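Local coordinates for protein UDP-L-Rhamnose Synthase (PDB 7JID) that probably makes UDP-L-rhamnose as an NADP-dependent oxidoreductase of the RmlD family, binding NADP and a UDP-linked 6-deoxysugar on a Rossmann-like fold, at residues L195-P200 with F216-L221; G220-N225 with D276-I281; S229-I234 with E283-M288. One frame throughout, in Å; residues are numbered along the deposited sequence.

Interaction 1 (L195-P200 with F216-L221)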
loop_
_atom_site.group_PDB
_atom_site.type_symbol
_atom_site.label_atom_id
_atom_site.label_comp_id
_atom_site.label_asym_id
_atom_site.label_seq_id
_atom_site.Cartn_x
_atom_site.Cartn_y
_atom_site.Cartn_z
ATOM N N LEU A 195 17.507 18.357 11.552
ATOM C CA LEU A 195 16.869 19.045 10.404
ATOM C C LEU A 195 17.534 20.404 10.184
ATOM O O LEU A 195 17.654 20.784 9.032
ATOM C CB LEU A 195 15.362 19.193 10.657
ATOM C CG LEU A 195 14.547 17.916 10.527
ATOM C CD1 LEU A 195 13.099 18.185 10.887
ATOM C CD2 LEU A 195 14.647 17.318 9.132
ATOM N N ASP A 196 17.985 21.089 11.238
ATOM C CA ASP A 196 18.657 22.398 11.047
ATOM C C ASP A 196 19.872 22.234 10.125
ATOM O O ASP A 196 20.117 23.089 9.298
ATOM C CB ASP A 196 19.021 23.038 12.377
ATOM C CG ASP A 196 17.839 23.166 13.292
ATOM O OD1 ASP A 196 17.235 24.264 13.321
ATOM O OD2 ASP A 196 17.515 22.188 13.995
ATOM N N GLN A 197 20.588 21.124 10.245
ATOM C CA GLN A 197 21.799 20.830 9.467
ATOM C C GLN A 197 21.459 20.252 8.098
ATOM O O GLN A 197 22.209 20.528 7.118
ATOM C CB GLN A 197 22.701 19.906 10.293
ATOM C CG GLN A 197 23.280 20.641 11.481
ATOM C CD GLN A 197 23.901 19.724 12.503
ATOM O OE1 GLN A 197 24.184 18.567 12.196
ATOM N NE2 GLN A 197 24.105 20.255 13.706
ATOM N N MET A 198 20.402 19.458 7.986
ATOM C CA MET A 198 20.252 18.625 6.776
ATOM C C MET A 198 19.159 19.192 5.851
ATOM O O MET A 198 19.149 18.797 4.703
ATOM C CB MET A 198 20.051 17.162 7.170
ATOM C CG MET A 198 21.220 16.662 7.990
ATOM S SD MET A 198 21.294 14.852 8.158
ATOM C CE MET A 198 21.743 14.422 6.475
ATOM N N ILE A 199 18.320 20.127 6.319
ATOM C CA ILE A 199 17.311 20.734 5.402
ATOM C C ILE A 199 18.063 21.453 4.276
ATOM O O ILE A 199 17.733 21.231 3.114
ATOM C CB ILE A 199 16.279 21.592 6.148
ATOM C CG1 ILE A 199 15.206 20.700 6.762
ATOM C CG2 ILE A 199 15.650 22.609 5.189
ATOM C CD1 ILE A 199 14.241 21.415 7.651
ATOM N N PRO A 200 19.110 22.258 4.567
ATOM C CA PRO A 200 19.848 22.892 3.476
ATOM C C PRO A 200 20.411 21.918 2.451
ATOM O O PRO A 200 20.457 22.237 1.282
ATOM C CB PRO A 200 20.982 23.605 4.222
ATOM C CG PRO A 200 20.366 23.935 5.565
ATOM C CD PRO A 200 19.560 22.691 5.886
ATOM N N PHE A 216 19.372 9.549 4.942
ATOM C CA PHE A 216 19.383 11.004 5.143
ATOM C C PHE A 216 19.365 11.274 6.645
ATOM O O PHE A 216 18.585 12.085 7.134
ATOM C CB PHE A 216 18.256 11.660 4.368
ATOM C CG PHE A 216 18.632 13.056 3.990
ATOM C CD1 PHE A 216 19.555 13.282 2.986
ATOM C CD2 PHE A 216 17.975 14.122 4.560
ATOM C CE1 PHE A 216 19.852 14.596 2.622
ATOM C CE2 PHE A 216 18.301 15.424 4.220
ATOM C CZ PHE A 216 19.214 15.641 3.218
ATOM N N THR A 217 20.299 10.624 7.323
ATOM C CA THR A 217 20.623 10.856 8.743
ATOM C C THR A 217 22.053 11.402 8.856
ATOM O O THR A 217 22.889 11.155 7.961
ATOM C CB THR A 217 20.458 9.560 9.538
ATOM O OG1 THR A 217 21.195 8.569 8.829
ATOM C CG2 THR A 217 19.007 9.141 9.686
ATOM N N ASN A 218 22.370 12.089 9.951
ATOM C CA ASN A 218 23.764 12.497 10.245
ATOM C C ASN A 218 24.582 11.224 10.396
ATOM O O ASN A 218 24.067 10.196 10.872
ATOM C CB ASN A 218 23.895 13.321 11.518
ATOM C CG ASN A 218 23.266 14.705 11.485
ATOM O OD1 ASN A 218 22.044 14.856 11.436
ATOM N ND2 ASN A 218 24.133 15.714 11.492
ATOM N N PRO A 219 25.831 11.225 9.921
ATOM C CA PRO A 219 26.656 10.028 10.067
ATOM C C PRO A 219 26.737 9.545 11.524
ATOM O O PRO A 219 26.846 10.386 12.443
ATOM C CB PRO A 219 28.000 10.454 9.515
ATOM C CG PRO A 219 27.617 11.441 8.454
ATOM C CD PRO A 219 26.452 12.251 9.051
ATOM N N GLY A 220 26.703 8.224 11.699
ATOM C CA GLY A 220 26.932 7.599 13.005
ATOM C C GLY A 220 25.680 7.461 13.856
ATOM O O GLY A 220 24.540 7.654 13.393
ATOM N N LEU A 221 25.899 6.962 15.064
ATOM C CA LEU A 221 24.857 6.581 16.034
ATOM C C LEU A 221 24.924 7.409 17.289
ATOM O O LEU A 221 26.037 7.733 17.753
ATOM C CB LEU A 221 25.084 5.108 16.389
ATOM C CG LEU A 221 24.843 4.091 15.285
ATOM C CD1 LEU A 221 25.278 2.702 15.767
ATOM C CD2 LEU A 221 23.381 4.118 14.814
#
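Met-198 reaches Phe-216 because its CG stands anti to its own carbonyl carbon and the chain then bends at chi3 (70°), which swings CE over the ring; Phe-216 answers with CG anti to its backbone N. Met-198 is modelled in two conformations, and this account follows one of them. The methyl CE sits 4.0 Å from the centroid of the Phe-216 ring, almost straight above it, a CH-pi contact. The sulfur lies farther off and oblique, in a Met-aromatic arrangement. On the backbone side, Met-198 O comes within 3.5 Å of Phe-216 CZ. SD also lies beside the loop beyond the ring, 3.4 Å from Asn-218 OD1.

Next to this apolar pair is a polar one. Asn-218 ND2 donates to Gln-197 OE1 at 2.9 Å, arriving nearly along the C=O axis (166°), although the N-H itself is bent. The two amide planes are turned 72° apart. Asn-218 has further partners: ND2 also donates to Pro-275 O, and OD1 accepts from Ile-194 N. The contact therefore fastens the first turn of helix 195-207 to the loop leaving strand 212-215, the last strand of the parallel Rossmann-like sheet. With both ends of its amide engaged, buried Asn-218 has its orientation fixed, while Met-198 joins the helix to the aromatic ring through weak, mostly apolar contacts, its second modelled conformer suggesting some mobility there.

Interaction 2 (G220-N225 with D276-I281). With AWU ([[(2~{R},3~{S},4~{R},5~{R})-5-[2,4-bis(oxidanylidene)pyrimidin-1-yl]-3,4-bis(oxidanyl)oxolan-2-yl]methoxy-oxidanyl-phosphoryl] [(2~{R},3~{R},4~{R},5~{R},6~{S})-6-methyl-3,4,5-tris(oxidanyl)oxan-2-yl] hydrogen phosphate), chain C.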
loop_
_atom_site.group_PDB
_atom_site.type_symbol
_atom_site.label_atom_id
_atom_site.label_comp_id
_atom_site.label_asym_id
_atom_site.label_seq_id
_atom_site.Cartn_x
_atom_site.Cartn_y
_atom_site.Cartn_z
ATOM N N GLY A 220 26.703 8.224 11.699
ATOM C CA GLY A 220 26.932 7.599 13.005
ATOM C C GLY A 220 25.680 7.461 13.856
ATOM O O GLY A 220 24.540 7.654 13.393
ATOM N N LEU A 221 25.899 6.962 15.064
ATOM C CA LEU A 221 24.857 6.581 16.034
ATOM C C LEU A 221 24.924 7.409 17.289
ATOM O O LEU A 221 26.037 7.733 17.753
ATOM C CB LEU A 221 25.084 5.108 16.389
ATOM C CG LEU A 221 24.843 4.091 15.285
ATOM C CD1 LEU A 221 25.278 2.702 15.767
ATOM C CD2 LEU A 221 23.381 4.118 14.814
ATOM N N VAL A 222 23.771 7.717 17.843
ATOM C CA VAL A 222 23.641 8.350 19.161
ATOM C C VAL A 222 22.508 7.651 19.884
ATOM O O VAL A 222 21.530 7.205 19.260
ATOM C CB VAL A 222 23.411 9.865 19.052
ATOM C CG1 VAL A 222 22.031 10.188 18.477
ATOM C CG2 VAL A 222 23.706 10.543 20.376
ATOM N N SER A 223 22.607 7.588 21.193
ATOM C CA SER A 223 21.524 7.013 22.025
ATOM C C SER A 223 20.770 8.110 22.743
ATOM O O SER A 223 21.290 9.209 22.937
ATOM C CB SER A 223 22.022 6.020 23.031
ATOM O OG SER A 223 22.763 6.697 24.019
ATOM N N HIS A 224 19.607 7.736 23.213
ATOM C CA HIS A 224 18.768 8.618 24.062
ATOM C C HIS A 224 19.606 9.022 25.281
ATOM O O HIS A 224 19.566 10.184 25.680
ATOM C CB HIS A 224 17.494 7.893 24.465
ATOM C CG HIS A 224 16.725 7.239 23.368
ATOM N ND1 HIS A 224 17.291 6.290 22.512
ATOM C CD2 HIS A 224 15.439 7.365 22.999
ATOM C CE1 HIS A 224 16.353 5.859 21.682
ATOM N NE2 HIS A 224 15.236 6.516 21.942
ATOM N N ASN A 225 20.302 8.069 25.891
ATOM C CA ASN A 225 21.105 8.393 27.082
ATOM C C ASN A 225 22.189 9.389 26.731
ATOM O O ASN A 225 22.448 10.279 27.551
ATOM C CB ASN A 225 21.674 7.132 27.707
ATOM C CG ASN A 225 20.675 6.346 28.520
ATOM O OD1 ASN A 225 19.534 6.755 28.719
ATOM N ND2 ASN A 225 21.119 5.170 28.929
ATOM N N ASP A 276 29.013 14.427 12.035
ATOM C CA ASP A 276 28.584 13.190 12.734
ATOM C C ASP A 276 27.527 13.592 13.759
ATOM O O ASP A 276 27.460 14.761 14.232
ATOM C CB ASP A 276 29.746 12.459 13.379
ATOM C CG ASP A 276 30.218 13.186 14.610
ATOM O OD1 ASP A 276 29.595 12.984 15.663
ATOM O OD2 ASP A 276 31.231 13.966 14.535
ATOM N N ILE A 277 26.614 12.664 14.053
ATOM C CA ILE A 277 25.432 12.932 14.893
ATOM C C ILE A 277 25.837 13.459 16.291
ATOM O O ILE A 277 25.120 14.307 16.860
ATOM C CB ILE A 277 24.539 11.673 14.979
ATOM C CG1 ILE A 277 23.256 11.930 15.745
ATOM C CG2 ILE A 277 25.277 10.479 15.569
ATOM C CD1 ILE A 277 22.407 13.019 15.143
ATOM N N LEU A 278 26.927 12.990 16.891
ATOM C CA LEU A 278 27.277 13.450 18.269
ATOM C C LEU A 278 27.824 14.896 18.246
ATOM O O LEU A 278 27.343 15.749 19.056
ATOM C CB LEU A 278 28.239 12.456 18.933
ATOM C CG LEU A 278 28.442 12.783 20.410
ATOM C CD1 LEU A 278 27.147 12.605 21.177
ATOM C CD2 LEU A 278 29.503 11.887 21.033
ATOM N N THR A 279 28.702 15.224 17.311
ATOM C CA THR A 279 29.134 16.625 17.061
ATOM C C THR A 279 27.885 17.468 16.809
ATOM O O THR A 279 27.749 18.532 17.455
ATOM C CB THR A 279 30.127 16.732 15.909
ATOM O OG1 THR A 279 31.268 15.906 16.163
ATOM C CG2 THR A 279 30.562 18.161 15.681
ATOM N N GLY A 280 26.961 16.989 15.968
ATOM C CA GLY A 280 25.762 17.757 15.633
ATOM C C GLY A 280 24.861 17.937 16.825
ATOM O O GLY A 280 24.338 19.046 17.020
ATOM N N ILE A 281 24.636 16.910 17.650
ATOM C CA ILE A 281 23.762 17.004 18.855
ATOM C C ILE A 281 24.432 17.948 19.853
ATOM O O ILE A 281 23.700 18.737 20.486
ATOM C CB ILE A 281 23.530 15.625 19.507
ATOM C CG1 ILE A 281 22.683 14.718 18.620
ATOM C CG2 ILE A 281 22.897 15.771 20.889
ATOM C CD1 ILE A 281 21.282 15.180 18.432
HETATM P PA AWU C . 7.877 8.178 19.509
HETATM O O1A AWU C . 6.864 7.130 19.776
HETATM O O2A AWU C . 7.736 9.515 20.216
HETATM O O3A AWU C . 8.011 8.728 17.980
HETATM P PB AWU C . 7.580 7.933 16.602
HETATM O O1B AWU C . 8.144 6.497 16.471
HETATM O O2B AWU C . 6.069 8.161 16.376
HETATM O O3B AWU C . 8.439 8.826 15.590
HETATM C "C5'" AWU C . 8.155 9.127 11.988
HETATM O "O5'" AWU C . 8.107 9.404 13.375
HETATM C "C4'" AWU C . 9.602 9.091 11.526
HETATM O "O4'" AWU C . 9.714 8.641 10.157
HETATM C "C3'" AWU C . 10.359 8.143 12.397
HETATM O "O3'" AWU C . 11.727 8.339 12.154
HETATM C "C2'" AWU C . 10.174 8.416 13.886
HETATM C "C1'" AWU C . 8.764 8.581 14.244
HETATM N N1 AWU C . 10.373 6.348 23.678
HETATM C C2 AWU C . 10.826 6.203 24.978
HETATM O O2 AWU C . 12.052 6.196 25.214
HETATM N N3 AWU C . 9.905 6.208 25.993
HETATM C C4 AWU C . 8.567 6.198 25.751
HETATM O O4 AWU C . 7.773 6.226 26.763
HETATM C C5 AWU C . 8.113 6.365 24.442
HETATM C C6 AWU C . 9.022 6.333 23.390
HETATM C C1C AWU C . 11.337 6.371 22.542
HETATM C C2C AWU C . 11.038 5.441 21.366
HETATM C C3C AWU C . 11.707 6.196 20.190
HETATM C C4C AWU C . 11.523 7.618 20.611
HETATM C C5C AWU C . 10.479 8.396 19.838
HETATM C "C6'" AWU C . 7.360 10.259 11.342
HETATM O "O2'" AWU C . 10.750 9.674 14.166
HETATM O O2C AWU C . 11.656 4.201 21.605
HETATM O O3C AWU C . 13.104 5.961 20.168
HETATM O O4C AWU C . 11.097 7.639 21.967
HETATM O O5C AWU C . 9.284 7.581 19.835
#
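Ile-277 leans on the loop 220-222 from the first turn of helix 277-287, its CB pointing toward that loop and its two branches doing the touching. CG2 presses on the backbone, 3.5 Å from Gly-220 C and equally near Leu-221 C. CG1, set anti to the backbone N (chi1 -176°), meets Val-222 CG1 at 3.5 Å, tighter than usual for two carbons. At the tip, Ile-277 CD1 stays 4.4 Å from Val-222 CG1. The second methyl of Val-222, CG2, turns to Leu-278 CD1, 4.1 Å away.

Each segment leads into a helix whose first turn has a side-chain N-cap. Asp-276 OD1 accepts from Thr-279 N at 2.9 Å, the donor standing above the carboxylate plane, while OD2 takes the Thr-279 hydroxyl on its syn side. Ser-223 caps helix 224-234, and since Glu-226 OE1 binds Ser-223 N in return, this is a capping box. One residue on, His-224 NE2 and the ribose hydroxyl O3C of the bound UDP-sugar share a hydrogen bond of 2.8 Å, met at the edge of the imidazole, whose ring also meets that of Phe-175.

Interaction 3 (S229-I234 with E283-M288)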
loop_
_atom_site.group_PDB
_atom_site.type_symbol
_atom_site.label_atom_id
_atom_site.label_comp_id
_atom_site.label_asym_id
_atom_site.label_seq_id
_atom_site.Cartn_x
_atom_site.Cartn_y
_atom_site.Cartn_z
ATOM N N SER A 229 22.250 12.957 28.560
ATOM C CA SER A 229 23.542 13.266 29.252
ATOM C C SER A 229 24.120 14.619 28.766
ATOM O O SER A 229 24.618 15.402 29.604
ATOM C CB SER A 229 24.513 12.135 29.125
ATOM O OG SER A 229 24.067 10.989 29.824
ATOM N N LEU A 230 24.076 14.944 27.469
ATOM C CA LEU A 230 24.543 16.282 27.015
ATOM C C LEU A 230 23.672 17.394 27.576
ATOM O O LEU A 230 24.215 18.433 27.968
ATOM C CB LEU A 230 24.543 16.340 25.503
ATOM C CG LEU A 230 25.669 15.575 24.831
ATOM C CD1 LEU A 230 25.412 15.487 23.339
ATOM C CD2 LEU A 230 27.019 16.244 25.121
ATOM N N ILE A 231 22.357 17.201 27.598
ATOM C CA ILE A 231 21.462 18.265 28.119
ATOM C C ILE A 231 21.808 18.467 29.596
ATOM O O ILE A 231 21.939 19.623 30.025
ATOM C CB ILE A 231 20.000 17.864 27.898
ATOM C CG1 ILE A 231 19.672 17.885 26.408
ATOM C CG2 ILE A 231 19.096 18.739 28.737
ATOM C CD1 ILE A 231 18.348 17.235 26.039
ATOM N N ARG A 232 22.014 17.376 30.319
ATOM C CA ARG A 232 22.347 17.446 31.756
ATOM C C ARG A 232 23.681 18.181 31.934
ATOM O O ARG A 232 23.750 19.146 32.736
ATOM C CB ARG A 232 22.453 16.052 32.359
ATOM C CG ARG A 232 22.835 16.008 33.835
ATOM C CD ARG A 232 23.193 14.591 34.253
ATOM N NE ARG A 232 24.348 14.153 33.495
ATOM C CZ ARG A 232 24.631 12.912 33.146
ATOM N NH1 ARG A 232 23.819 11.910 33.447
ATOM N NH2 ARG A 232 25.716 12.688 32.424
ATOM N N ASP A 233 24.694 17.741 31.199
ATOM C CA ASP A 233 26.101 18.175 31.398
ATOM C C ASP A 233 26.345 19.579 30.837
ATOM O O ASP A 233 27.288 20.229 31.332
ATOM C CB ASP A 233 27.052 17.153 30.793
ATOM C CG ASP A 233 27.029 15.847 31.552
ATOM O OD1 ASP A 233 26.598 15.850 32.711
ATOM O OD2 ASP A 233 27.486 14.846 31.005
ATOM N N ILE A 234 25.560 20.052 29.877
ATOM C CA ILE A 234 25.690 21.421 29.301
ATOM C C ILE A 234 24.788 22.397 30.076
ATOM O O ILE A 234 25.285 23.499 30.428
ATOM C CB ILE A 234 25.474 21.438 27.782
ATOM C CG1 ILE A 234 26.547 20.630 27.057
ATOM C CG2 ILE A 234 25.444 22.863 27.238
ATOM C CD1 ILE A 234 26.236 20.426 25.617
ATOM N N GLU A 283 26.191 20.458 19.274
ATOM C CA GLU A 283 25.908 21.807 18.715
ATOM C C GLU A 283 24.462 22.155 19.051
ATOM O O GLU A 283 24.230 23.244 19.650
ATOM C CB GLU A 283 26.277 21.904 17.232
ATOM C CG GLU A 283 25.861 23.238 16.609
ATOM C CD GLU A 283 26.302 23.501 15.173
ATOM O OE1 GLU A 283 27.215 22.811 14.683
ATOM O OE2 GLU A 283 25.713 24.404 14.533
ATOM N N VAL A 284 23.500 21.285 18.716
ATOM C CA VAL A 284 22.047 21.530 18.945
ATOM C C VAL A 284 21.792 21.829 20.412
ATOM O O VAL A 284 21.084 22.825 20.704
ATOM C CB VAL A 284 21.205 20.331 18.445
ATOM C CG1 VAL A 284 19.765 20.301 18.956
ATOM C CG2 VAL A 284 21.218 20.307 16.932
ATOM N N VAL A 285 22.235 20.962 21.313
ATOM C CA VAL A 285 21.969 21.120 22.771
ATOM C C VAL A 285 22.583 22.444 23.256
ATOM O O VAL A 285 21.915 23.115 24.076
ATOM C CB VAL A 285 22.491 19.918 23.568
ATOM C CG1 VAL A 285 22.434 20.170 25.072
ATOM C CG2 VAL A 285 21.689 18.678 23.199
ATOM N N SER A 286 23.765 22.815 22.776
ATOM C CA SER A 286 24.458 24.061 23.227
ATOM C C SER A 286 23.578 25.285 22.933
ATOM O O SER A 286 23.607 26.246 23.749
ATOM C CB SER A 286 25.834 24.180 22.623
ATOM O OG SER A 286 25.797 24.594 21.262
ATOM N N LYS A 287 22.751 25.216 21.880
ATOM C CA LYS A 287 21.955 26.354 21.351
ATOM C C LYS A 287 20.509 26.321 21.861
ATOM O O LYS A 287 19.789 27.309 21.628
ATOM C CB LYS A 287 21.971 26.322 19.827
ATOM C CG LYS A 287 23.343 26.557 19.224
ATOM C CD LYS A 287 23.411 26.332 17.741
ATOM C CE LYS A 287 24.759 26.704 17.170
ATOM N NZ LYS A 287 24.681 26.854 15.700
ATOM N N MET A 288 20.095 25.240 22.512
ATOM C CA MET A 288 18.684 24.934 22.851
ATOM C C MET A 288 18.214 25.825 23.992
ATOM O O MET A 288 18.975 25.955 24.953
ATOM C CB MET A 288 18.532 23.505 23.380
ATOM C CG MET A 288 18.184 22.567 22.348
ATOM S SD MET A 288 17.695 21.029 23.107
ATOM C CE MET A 288 17.088 20.353 21.565
#
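Val-285 and the trio Leu-230, Ile-231 and Ile-234 form an apolar helix-helix contact, partly buried, between the C-terminal halves of helices 224-234 and 277-287. The centre of the contact lies about 22 Å from the centre of the chain. The two segments run in the same general direction, their axes 9.6 Å apart at closest approach and crossing at -44°.

Val-285 carries most of the packing from its side. Its CG1, anti to the backbone N, pushes in among the three partners: it lies 3.7 Å from Ile-231 CA, close enough to touch the helix backbone itself, and also rests near Leu-230 O. The Ile-231 and Val-285 side chains cross at about a right angle, Ile-231 CG1 lying 3.8 Å from Val-285 CG1, with Val-285 CG2 only slightly farther. Ile-234 approaches obliquely and brings CD1 to 3.8 Å from Val-285 CG1. Leu-230 is more loosely placed, its CB 4.3 Å from Val-285 CG2. Ile-234 CG2 extends the packing to the backbone of Ser-286 at the more exposed margin.

Ile-231 continues onto Ile-176 and Leu-180 of helix 175-181, and Val-284 also touches Ile-176, so a third helix backs the pair. Near the helix ends, His-235 NE2 is hydrogen-bonded to Val-285 O, a polar tie beside the apolar seam. The negative crossing, with Leu-230 and Ile-234 four residues apart on one helix and Ile-281 and Val-285 four apart on the other, is consistent with ridges-into-grooves packing of i+4 ridges.

The three contacts form a chain of packing running from the sheet outward. Interaction 1 joins the start of helix 195-207 to the loop after strand 212-215; that same loop, through Gly-220 and Leu-221, begins interaction 2, about 10 Å away between centres, where Pro-219 O and Ile-277 N are probably hydrogen-bonded. Interactions 2 and 3, about 12 Å apart, use the same two helices, 224-234 and 277-287, near their starts and ends respectively; their segments alternate along the sequence, and Ile-281 and Leu-230 touch between them. Interactions 1 and 3 lie about 17 Å apart. The Rossmann-like sheet is thus linked to the helix pair that carries the UDP-sugar-binding histidine.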